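Local coordinates for uncharacterized protein (Bordetella pertussis, PDB 3FVV) that probably removes the phosphate from histidinol phosphate to give histidinol, as a magnesium-dependent hydrolase of the HAD-like superfamily, at residues G67-H72 / G144-R149; A116-V121 / T137-R142; Y22-F27 / E82-D87. One frame throughout, in Å; residues are numbered along the deposited sequence.

Contact 1: G67-H72 / G144-R149; sequences GLLAAH and GRYTGR
Leu69 places CD1 over one face of the Tyr146 ring, 4.3 Å from the ring centroid. This is a CH-pi contact, 14° off the ring normal and displaced toward the rim on the CG side. The ring of Tyr141 also meets Tyr146. The Arg145 guanidinium offers an edge to the other segment, with Ala70 O close to its plane, but NH2 stays 3.9 Å from that oxygen and no hydrogen bond forms. The imidazole of His72 carries Ala71 CB over one face and makes an edge-to-face pair with Trp80.

The contact joins the end of helix 58-70 to a beta hairpin, formed by strand 133-142 and the antiparallel strand 145-147. Tyr146 CG is anti to its own carbonyl carbon (chi1 -69°). This sets the root of the ring beside Leu69, and the two CB atoms, Leu69 CB and Tyr146 CB, are 3.8 Å apart. Pro139 of the hairpin touches both side chains.

Ala70 packs against the backbone of the strand. Its CA makes a CA-H...O contact of 3.3 Å with Tyr146 O, and its CB reaches Gly148 N. A CB on Gly148 would jam against Thr147 O, and the chain turns a corner there. Just before it, Thr147 OG1 accepts from Arg149 N, an ST turn. That OG1 also lies very close to Glu140 OE1, a probable but doubtful hydrogen bond.

After the helix, His72 ND1 donates a bent bond to Leu68 O, 3.3 Å away. No direct hydrogen bond links the two segments. A water joins them instead. It accepts from Tyr146 N at 3.0 Å. It donates to His72 O at 2.7 Å. Its second donated bond, to Leu69 O, is 2.6 Å long.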
loop_
_atom_site.group_PDB
_atom_site.type_symbol
_atom_site.label_atom_id
_atom_site.label_comp_id
_atom_site.label_asym_id
_atom_site.label_seq_id
_atom_site.Cartn_x
_atom_site.Cartn_y
_atom_site.Cartn_z
ATOM N N GLY A 67 8.969 8.551 -10.612
ATOM C CA GLY A 67 10.083 9.220 -11.242
ATOM C C GLY A 67 11.338 8.865 -10.485
ATOM O O GLY A 67 12.414 8.863 -11.056
ATOM N N LEU A 68 11.223 8.534 -9.200
ATOM C CA LEU A 68 12.401 8.070 -8.484
ATOM C C LEU A 68 12.969 6.735 -9.044
ATOM O O LEU A 68 14.153 6.486 -8.998
ATOM C CB LEU A 68 12.078 7.925 -7.004
ATOM C CG LEU A 68 11.776 9.266 -6.315
ATOM C CD1 LEU A 68 11.263 9.067 -4.899
ATOM C CD2 LEU A 68 13.027 10.104 -6.361
ATOM N N LEU A 69 12.082 5.882 -9.539
ATOM C CA LEU A 69 12.461 4.612 -10.170
ATOM C C LEU A 69 13.053 4.769 -11.577
ATOM O O LEU A 69 13.963 4.013 -11.992
ATOM C CB LEU A 69 11.222 3.715 -10.209
ATOM C CG LEU A 69 10.491 3.368 -8.890
ATOM C CD1 LEU A 69 9.319 2.416 -9.253
ATOM C CD2 LEU A 69 11.372 2.734 -7.793
ATOM N N ALA A 70 12.558 5.783 -12.290
ATOM C CA ALA A 70 12.945 6.081 -13.661
ATOM C C ALA A 70 14.404 6.526 -13.738
ATOM O O ALA A 70 15.040 6.394 -14.776
ATOM C CB ALA A 70 11.950 7.171 -14.297
ATOM N N ALA A 71 14.966 6.987 -12.631
ATOM C CA ALA A 71 16.319 7.556 -12.627
ATOM C C ALA A 71 17.443 6.493 -12.561
ATOM O O ALA A 71 18.603 6.821 -12.596
ATOM C CB ALA A 71 16.431 8.643 -11.491
ATOM N N HIS A 72 17.101 5.188 -12.562
ATOM C CA HIS A 72 18.067 4.135 -12.257
ATOM C C HIS A 72 17.768 2.808 -12.920
ATOM O O HIS A 72 16.642 2.488 -13.253
ATOM C CB HIS A 72 18.011 3.841 -10.763
ATOM C CG HIS A 72 18.296 5.015 -9.918
ATOM N ND1 HIS A 72 17.331 5.631 -9.153
ATOM C CD2 HIS A 72 19.427 5.707 -9.730
ATOM C CE1 HIS A 72 17.861 6.660 -8.536
ATOM N NE2 HIS A 72 19.136 6.717 -8.853
ATOM N N GLY A 144 13.085 -2.409 -20.215
ATOM C CA GLY A 144 14.003 -2.639 -19.134
ATOM C C GLY A 144 14.118 -1.481 -18.170
ATOM O O GLY A 144 15.033 -1.444 -17.346
ATOM N N ARG A 145 13.205 -0.532 -18.217
ATOM C CA ARG A 145 13.266 0.519 -17.201
ATOM C C ARG A 145 11.890 1.017 -16.820
ATOM O O ARG A 145 10.929 0.908 -17.604
ATOM C CB ARG A 145 14.130 1.664 -17.683
ATOM C CG ARG A 145 13.586 2.291 -18.925
ATOM C CD ARG A 145 14.319 3.578 -19.387
ATOM N NE ARG A 145 14.029 4.791 -18.590
ATOM C CZ ARG A 145 13.075 5.692 -18.870
ATOM N NH1 ARG A 145 12.253 5.554 -19.893
ATOM N NH2 ARG A 145 12.952 6.751 -18.093
ATOM N N TYR A 146 11.788 1.505 -15.584
ATOM C CA TYR A 146 10.583 2.217 -15.179
ATOM C C TYR A 146 10.500 3.549 -15.905
ATOM O O TYR A 146 11.493 4.276 -16.013
ATOM C CB TYR A 146 10.612 2.389 -13.667
ATOM C CG TYR A 146 10.441 1.062 -13.051
ATOM C CD1 TYR A 146 9.241 0.375 -13.171
ATOM C CD2 TYR A 146 11.469 0.448 -12.391
ATOM C CE1 TYR A 146 9.072 -0.887 -12.587
ATOM C CE2 TYR A 146 11.312 -0.808 -11.860
ATOM C CZ TYR A 146 10.125 -1.480 -11.940
ATOM O OH TYR A 146 10.033 -2.753 -11.377
ATOM N N THR A 147 9.347 3.838 -16.484
ATOM C CA THR A 147 9.182 5.059 -17.275
ATOM C C THR A 147 8.802 6.300 -16.451
ATOM O O THR A 147 8.890 7.417 -16.959
ATOM C CB THR A 147 8.056 4.911 -18.295
ATOM O OG1 THR A 147 6.840 4.712 -17.576
ATOM C CG2 THR A 147 8.332 3.715 -19.271
ATOM N N GLY A 148 8.360 6.131 -15.205
ATOM C CA GLY A 148 7.773 7.262 -14.471
ATOM C C GLY A 148 6.258 7.430 -14.563
ATOM O O GLY A 148 5.668 8.273 -13.834
ATOM N N ARG A 149 5.606 6.605 -15.404
ATOM C CA ARG A 149 4.170 6.628 -15.577
ATOM C C ARG A 149 3.467 5.458 -14.879
ATOM O O ARG A 149 4.057 4.379 -14.647
ATOM C CB ARG A 149 3.837 6.617 -17.075
ATOM C CG ARG A 149 4.572 7.715 -17.885
ATOM C CD ARG A 149 3.904 7.940 -19.229
ATOM N NE ARG A 149 3.733 6.673 -19.958
ATOM C CZ ARG A 149 3.138 6.571 -21.148
ATOM N NH1 ARG A 149 2.718 7.650 -21.776
ATOM N NH2 ARG A 149 3.022 5.392 -21.748
HETATM O O HOH W 1 14.060 2.070 -13.711
#

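Contact 2: A116-V121 / T137-R142; sequences ATNSFV and TDPEYR. With SO4 (sulfate ion), chain C.
Ser119 holds Thr137 and Asp138 with two hydrogen bonds. Its N donates to Thr137 O at 2.8 Å. Its OG donates to Asp138 OD1, also at 2.8 Å, and meets the lone pair that faces away from the other carboxylate oxygen. OG sits between the backbone N and the carbonyl carbon of Ser119 (chi1 61°), where it also touches Pro139 CD at 3.3 Å. Thr137 O receives a second, weaker approach, a CA-H...O contact from Asn118 CA at 3.1 Å.

Asn118 stands just before Ser119 as the N-cap of helix 119-128. Its OD1 accepts from Val121 N at 3.2 Å, with the donor 51° above the carbonyl plane. On the strand side, Thr137 OG1 gives a weak bond to Ala116 O and is also bonded to Ser155 N.

Farther out, Ala116 N donates an almost straight bond of 2.8 Å to sulfate O2. Thr115, Lys160 and the backbone N atoms of Leu11 and Asp12 also hold this sulfate, consistent with the phosphate site of HAD hydrolases. Thr117 OG1 bonds to Asp12.

The contact lies within the beta-alpha-beta unit of strand 110-115, helix 119-128 and strand 133-142. Leu66 and Leu69 of helix 58-70 pack on it, and Phe120 reaches Trp24 of helix 20-30.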
loop_
_atom_site.group_PDB
_atom_site.type_symbol
_atom_site.label_atom_id
_atom_site.label_comp_id
_atom_site.label_asym_id
_atom_site.label_seq_id
_atom_site.Cartn_x
_atom_site.Cartn_y
_atom_site.Cartn_z
ATOM N N ALA A 116 -1.673 1.817 -2.243
ATOM C CA ALA A 116 -1.329 2.851 -3.218
ATOM C C ALA A 116 0.163 2.886 -3.428
ATOM O O ALA A 116 0.610 3.406 -4.432
ATOM C CB ALA A 116 -1.792 4.234 -2.782
ATOM N N THR A 117 0.952 2.376 -2.488
ATOM C CA THR A 117 2.407 2.437 -2.676
ATOM C C THR A 117 2.771 1.438 -3.802
ATOM O O THR A 117 2.298 0.331 -3.831
ATOM C CB THR A 117 3.160 2.263 -1.362
ATOM O OG1 THR A 117 2.886 3.386 -0.499
ATOM C CG2 THR A 117 4.709 2.188 -1.572
ATOM N N ASN A 118 3.592 1.879 -4.744
ATOM C CA ASN A 118 3.815 1.124 -5.980
ATOM C C ASN A 118 4.355 -0.297 -5.777
ATOM O O ASN A 118 5.110 -0.570 -4.795
ATOM C CB ASN A 118 4.659 1.951 -6.970
ATOM C CG ASN A 118 6.142 1.969 -6.651
ATOM O OD1 ASN A 118 6.832 0.990 -6.936
ATOM N ND2 ASN A 118 6.660 3.115 -6.176
ATOM N N SER A 119 3.933 -1.193 -6.688
ATOM C CA SER A 119 4.257 -2.597 -6.611
ATOM C C SER A 119 5.776 -2.948 -6.628
ATOM O O SER A 119 6.168 -3.935 -6.048
ATOM C CB SER A 119 3.501 -3.417 -7.673
ATOM O OG SER A 119 3.863 -2.986 -8.970
ATOM N N PHE A 120 6.642 -2.116 -7.206
ATOM C CA PHE A 120 8.054 -2.336 -7.042
ATOM C C PHE A 120 8.467 -2.235 -5.558
ATOM O O PHE A 120 9.214 -3.053 -5.040
ATOM C CB PHE A 120 8.931 -1.367 -7.875
ATOM C CG PHE A 120 10.390 -1.564 -7.604
ATOM C CD1 PHE A 120 11.067 -2.633 -8.162
ATOM C CD2 PHE A 120 11.050 -0.787 -6.679
ATOM C CE1 PHE A 120 12.417 -2.872 -7.855
ATOM C CE2 PHE A 120 12.391 -1.048 -6.366
ATOM C CZ PHE A 120 13.042 -2.076 -6.961
ATOM N N VAL A 121 7.986 -1.210 -4.901
ATOM C CA VAL A 121 8.271 -0.983 -3.492
ATOM C C VAL A 121 7.578 -1.987 -2.590
ATOM O O VAL A 121 8.151 -2.386 -1.610
ATOM C CB VAL A 121 7.918 0.504 -3.077
ATOM C CG1 VAL A 121 8.004 0.705 -1.544
ATOM C CG2 VAL A 121 8.838 1.477 -3.829
ATOM N N THR A 137 -0.563 0.093 -6.941
ATOM C CA THR A 137 -0.357 0.959 -8.117
ATOM C C THR A 137 0.870 0.385 -8.835
ATOM O O THR A 137 1.869 0.035 -8.200
ATOM C CB THR A 137 -0.164 2.372 -7.675
ATOM O OG1 THR A 137 -1.385 2.760 -7.047
ATOM C CG2 THR A 137 0.178 3.386 -8.869
ATOM N N ASP A 138 0.757 0.217 -10.138
ATOM C CA ASP A 138 1.802 -0.428 -10.897
ATOM C C ASP A 138 2.566 0.585 -11.707
ATOM O O ASP A 138 1.991 1.347 -12.502
ATOM C CB ASP A 138 1.259 -1.509 -11.841
ATOM C CG ASP A 138 0.685 -2.718 -11.067
ATOM O OD1 ASP A 138 1.321 -3.182 -10.070
ATOM O OD2 ASP A 138 -0.407 -3.177 -11.469
ATOM N N PRO A 139 3.887 0.540 -11.571
ATOM C CA PRO A 139 4.707 1.406 -12.388
ATOM C C PRO A 139 4.865 0.830 -13.780
ATOM O O PRO A 139 5.148 -0.356 -13.920
ATOM C CB PRO A 139 6.066 1.429 -11.643
ATOM C CG PRO A 139 6.086 0.373 -10.738
ATOM C CD PRO A 139 4.677 -0.319 -10.673
ATOM N N GLU A 140 4.658 1.641 -14.818
ATOM C CA GLU A 140 4.954 1.203 -16.169
ATOM C C GLU A 140 6.476 0.896 -16.273
ATOM O O GLU A 140 7.338 1.699 -15.822
ATOM C CB GLU A 140 4.558 2.287 -17.174
ATOM C CG GLU A 140 4.817 1.952 -18.598
ATOM C CD GLU A 140 4.612 3.205 -19.512
ATOM O OE1 GLU A 140 5.160 4.305 -19.240
ATOM O OE2 GLU A 140 3.867 3.075 -20.476
ATOM N N TYR A 141 6.759 -0.245 -16.887
ATOM C CA TYR A 141 8.125 -0.762 -17.129
ATOM C C TYR A 141 8.186 -1.062 -18.574
ATOM O O TYR A 141 7.363 -1.821 -19.056
ATOM C CB TYR A 141 8.313 -2.063 -16.373
ATOM C CG TYR A 141 9.711 -2.618 -16.354
ATOM C CD1 TYR A 141 10.708 -2.017 -15.611
ATOM C CD2 TYR A 141 10.009 -3.792 -16.994
ATOM C CE1 TYR A 141 11.969 -2.554 -15.560
ATOM C CE2 TYR A 141 11.298 -4.374 -16.932
ATOM C CZ TYR A 141 12.278 -3.745 -16.214
ATOM O OH TYR A 141 13.568 -4.278 -16.146
ATOM N N ARG A 142 9.105 -0.473 -19.290
ATOM C CA ARG A 142 9.198 -0.660 -20.726
ATOM C C ARG A 142 10.659 -0.650 -21.074
ATOM O O ARG A 142 11.447 0.223 -20.594
ATOM C CB ARG A 142 8.502 0.505 -21.456
ATOM C CG ARG A 142 8.253 0.312 -22.981
ATOM C CD ARG A 142 7.602 1.584 -23.603
ATOM N NE ARG A 142 8.459 2.773 -23.426
ATOM C CZ ARG A 142 8.020 3.978 -23.097
ATOM N NH1 ARG A 142 6.731 4.221 -22.841
ATOM N NH2 ARG A 142 8.880 4.960 -22.965
HETATM S S SO4 C . -1.582 2.667 1.397
HETATM O O1 SO4 C . -1.107 1.304 1.850
HETATM O O2 SO4 C . -2.565 2.610 0.248
HETATM O O3 SO4 C . -2.059 3.322 2.605
HETATM O O4 SO4 C . -0.457 3.468 0.890
#

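Contact 3: Y22-F27 / E82-D87; sequences YQWADF and EEFMRD
The Phe84 ring packs against both Trp24 and Phe27, and the three form an aromatic cluster. Phe84 CG is anti to the backbone N (chi1 175°), pointing off helix 74-89 to the side of helix 20-30.

Two ring pairs form. Trp24 turns the edge of its six-membered ring to one face of Phe84, an edge-to-face pair with centroids 5.2 Å apart and planes at 61°. The atom over that face is Trp24 CE3, set toward the rim and 3.7 Å from Phe84 CD2. Phe27 and Phe84 meet obliquely, with ring centroids 5.4 Å apart. Here Phe84 CD1 comes up against CB and CG of Phe27.

CH-pi contacts add to these. Phe84 CB stands over the centre of the Phe27 ring, 3.9 Å from its centroid. Trp24 CB approaches the Phe84 ring off-centre, at 4.2 Å from the centroid. The far end of the Phe84 ring reaches the backbone of the opposing helix, where CE1 is 3.6 Å from Trp24 N. Gln23 CB also touches Phe84 CE1.

Glu83 adds a polar contact to an aromatic ring. Glu83 CG lies at the edge of the Phe27 ring, in plane. Glu83 OE2 is 3.5 Å from Phe27 CZ, and Glu83 OE1 forms a salt bridge with Arg33. No hydrogen bond crosses between the helices.

The two helix segments approach to 10.9 Å between axes and cross at 115°. Both lie among the helices between strands 5-9 and 110-115, probably the C1 cap of HAD enzymes. His81 meets the rings of Trp24 and Phe84. Trp24 also touches Leu69 of helix 58-70 and Val121 of helix 119-128, so the cluster probably borders both the rest of the cap and the core domain.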
loop_
_atom_site.group_PDB
_atom_site.type_symbol
_atom_site.label_atom_id
_atom_site.label_comp_id
_atom_site.label_asym_id
_atom_site.label_seq_id
_atom_site.Cartn_x
_atom_site.Cartn_y
_atom_site.Cartn_z
ATOM N N TYR A 22 6.847 7.315 1.387
ATOM C CA TYR A 22 7.715 8.389 1.888
ATOM C C TYR A 22 9.062 7.850 2.403
ATOM O O TYR A 22 10.120 8.366 2.040
ATOM C CB TYR A 22 7.012 9.196 2.969
ATOM C CG TYR A 22 7.927 10.319 3.424
ATOM C CD1 TYR A 22 8.065 11.482 2.660
ATOM C CD2 TYR A 22 8.750 10.155 4.529
ATOM C CE1 TYR A 22 8.970 12.507 3.027
ATOM C CE2 TYR A 22 9.644 11.157 4.922
ATOM C CZ TYR A 22 9.760 12.334 4.167
ATOM O OH TYR A 22 10.669 13.307 4.544
ATOM N N GLN A 23 9.050 6.766 3.174
ATOM C CA GLN A 23 10.323 6.219 3.727
ATOM C C GLN A 23 11.254 5.752 2.581
ATOM O O GLN A 23 12.469 5.960 2.610
ATOM C CB GLN A 23 10.064 5.096 4.705
ATOM C CG GLN A 23 9.324 5.537 5.912
ATOM C CD GLN A 23 10.152 6.532 6.712
ATOM O OE1 GLN A 23 11.395 6.467 6.740
ATOM N NE2 GLN A 23 9.476 7.428 7.369
ATOM N N TRP A 24 10.678 5.185 1.539
ATOM C CA TRP A 24 11.489 4.842 0.384
ATOM C C TRP A 24 12.109 6.062 -0.303
ATOM O O TRP A 24 13.307 6.007 -0.617
ATOM C CB TRP A 24 10.661 3.999 -0.579
ATOM C CG TRP A 24 11.234 3.684 -1.936
ATOM C CD1 TRP A 24 10.735 4.162 -3.100
ATOM C CD2 TRP A 24 12.421 2.910 -2.297
ATOM N NE1 TRP A 24 11.465 3.679 -4.156
ATOM C CE2 TRP A 24 12.509 2.924 -3.701
ATOM C CE3 TRP A 24 13.352 2.186 -1.592
ATOM C CZ2 TRP A 24 13.483 2.230 -4.413
ATOM C CZ3 TRP A 24 14.327 1.495 -2.291
ATOM C CH2 TRP A 24 14.375 1.509 -3.697
ATOM N N ALA A 25 11.322 7.127 -0.544
ATOM C CA ALA A 25 11.849 8.380 -1.093
ATOM C C ALA A 25 12.935 8.935 -0.215
ATOM O O ALA A 25 14.030 9.362 -0.670
ATOM C CB ALA A 25 10.722 9.425 -1.219
ATOM N N ASP A 26 12.654 8.929 1.080
ATOM C CA ASP A 26 13.584 9.471 2.030
ATOM C C ASP A 26 14.833 8.611 2.110
ATOM O O ASP A 26 15.933 9.129 2.281
ATOM C CB ASP A 26 12.946 9.567 3.418
ATOM C CG ASP A 26 13.840 10.281 4.392
ATOM O OD1 ASP A 26 14.241 11.415 4.089
ATOM O OD2 ASP A 26 14.165 9.692 5.418
ATOM N N PHE A 27 14.665 7.299 1.976
ATOM C CA PHE A 27 15.789 6.375 1.975
ATOM C C PHE A 27 16.709 6.638 0.777
ATOM O O PHE A 27 17.937 6.694 0.914
ATOM C CB PHE A 27 15.290 4.938 1.993
ATOM C CG PHE A 27 16.331 3.924 1.612
ATOM C CD1 PHE A 27 17.116 3.329 2.589
ATOM C CD2 PHE A 27 16.503 3.534 0.310
ATOM C CE1 PHE A 27 18.041 2.416 2.275
ATOM C CE2 PHE A 27 17.455 2.612 -0.002
ATOM C CZ PHE A 27 18.222 2.055 0.975
ATOM N N GLU A 82 16.581 -4.055 -1.315
ATOM C CA GLU A 82 16.946 -5.010 -0.272
ATOM C C GLU A 82 17.537 -4.338 0.937
ATOM O O GLU A 82 17.237 -4.661 2.041
ATOM C CB GLU A 82 17.930 -6.089 -0.764
ATOM C CG GLU A 82 17.402 -6.971 -1.867
ATOM C CD GLU A 82 18.495 -7.773 -2.581
ATOM O OE1 GLU A 82 19.634 -7.821 -2.086
ATOM O OE2 GLU A 82 18.236 -8.324 -3.677
ATOM N N GLU A 83 18.371 -3.345 0.740
ATOM C CA GLU A 83 18.910 -2.627 1.868
ATOM C C GLU A 83 17.794 -1.903 2.636
ATOM O O GLU A 83 17.823 -1.841 3.834
ATOM C CB GLU A 83 19.968 -1.634 1.325
ATOM C CG GLU A 83 20.558 -0.700 2.378
ATOM C CD GLU A 83 21.425 0.410 1.694
ATOM O OE1 GLU A 83 21.979 0.139 0.590
ATOM O OE2 GLU A 83 21.480 1.555 2.224
ATOM N N PHE A 84 16.853 -1.305 1.902
ATOM C CA PHE A 84 15.667 -0.671 2.438
ATOM C C PHE A 84 14.844 -1.655 3.265
ATOM O O PHE A 84 14.343 -1.309 4.330
ATOM C CB PHE A 84 14.842 -0.106 1.278
ATOM C CG PHE A 84 13.495 0.494 1.661
ATOM C CD1 PHE A 84 13.428 1.633 2.468
ATOM C CD2 PHE A 84 12.348 -0.017 1.161
ATOM C CE1 PHE A 84 12.253 2.226 2.797
ATOM C CE2 PHE A 84 11.074 0.568 1.480
ATOM C CZ PHE A 84 11.037 1.698 2.288
ATOM N N MET A 85 14.695 -2.862 2.747
ATOM C CA MET A 85 13.913 -3.853 3.483
ATOM C C MET A 85 14.608 -4.157 4.786
ATOM O O MET A 85 13.977 -4.129 5.840
ATOM C CB MET A 85 13.735 -5.166 2.715
ATOM C CG MET A 85 12.694 -5.112 1.629
ATOM S SD MET A 85 10.973 -4.855 2.162
ATOM C CE MET A 85 10.720 -6.502 2.905
ATOM N N ARG A 86 15.926 -4.375 4.713
ATOM C CA ARG A 86 16.722 -4.764 5.892
ATOM C C ARG A 86 16.795 -3.676 6.970
ATOM O O ARG A 86 16.811 -3.982 8.169
ATOM C CB ARG A 86 18.137 -5.124 5.394
ATOM C CG ARG A 86 19.198 -5.251 6.392
ATOM C CD ARG A 86 20.667 -5.521 5.756
ATOM N NE ARG A 86 20.500 -6.463 4.663
ATOM C CZ ARG A 86 20.645 -6.203 3.351
ATOM N NH1 ARG A 86 21.132 -5.055 2.881
ATOM N NH2 ARG A 86 20.359 -7.151 2.496
ATOM N N ASP A 87 16.879 -2.411 6.561
ATOM C CA ASP A 87 17.236 -1.295 7.479
ATOM C C ASP A 87 15.995 -0.493 7.881
ATOM O O ASP A 87 15.974 0.130 8.920
ATOM C CB ASP A 87 18.240 -0.309 6.834
ATOM C CG ASP A 87 19.605 -0.925 6.633
ATOM O OD1 ASP A 87 19.777 -2.035 7.156
ATOM O OD2 ASP A 87 20.490 -0.322 5.984
#

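In the fold
From the N terminus, contact 3 opens first, on helix 20-30. Contact 1 opens next, at the end of helix 58-70, before contact 3 closes on helix 74-89, so the loops of contacts 1 and 3 cross. Contact 2 opens after strand 110-115 and closes on strand 133-142. Contact 1 then closes on strand 145-147, and contact 2 is nested within its loop. Contact 3 ties helices 20-30 and 74-89 of the probable cap to each other, contact 2 fastens a helix start to a sheet strand, and contact 1 brings helix 58-70 to the hairpin. A salt bridge from Arg149 to Glu140 links contacts 1 and 2.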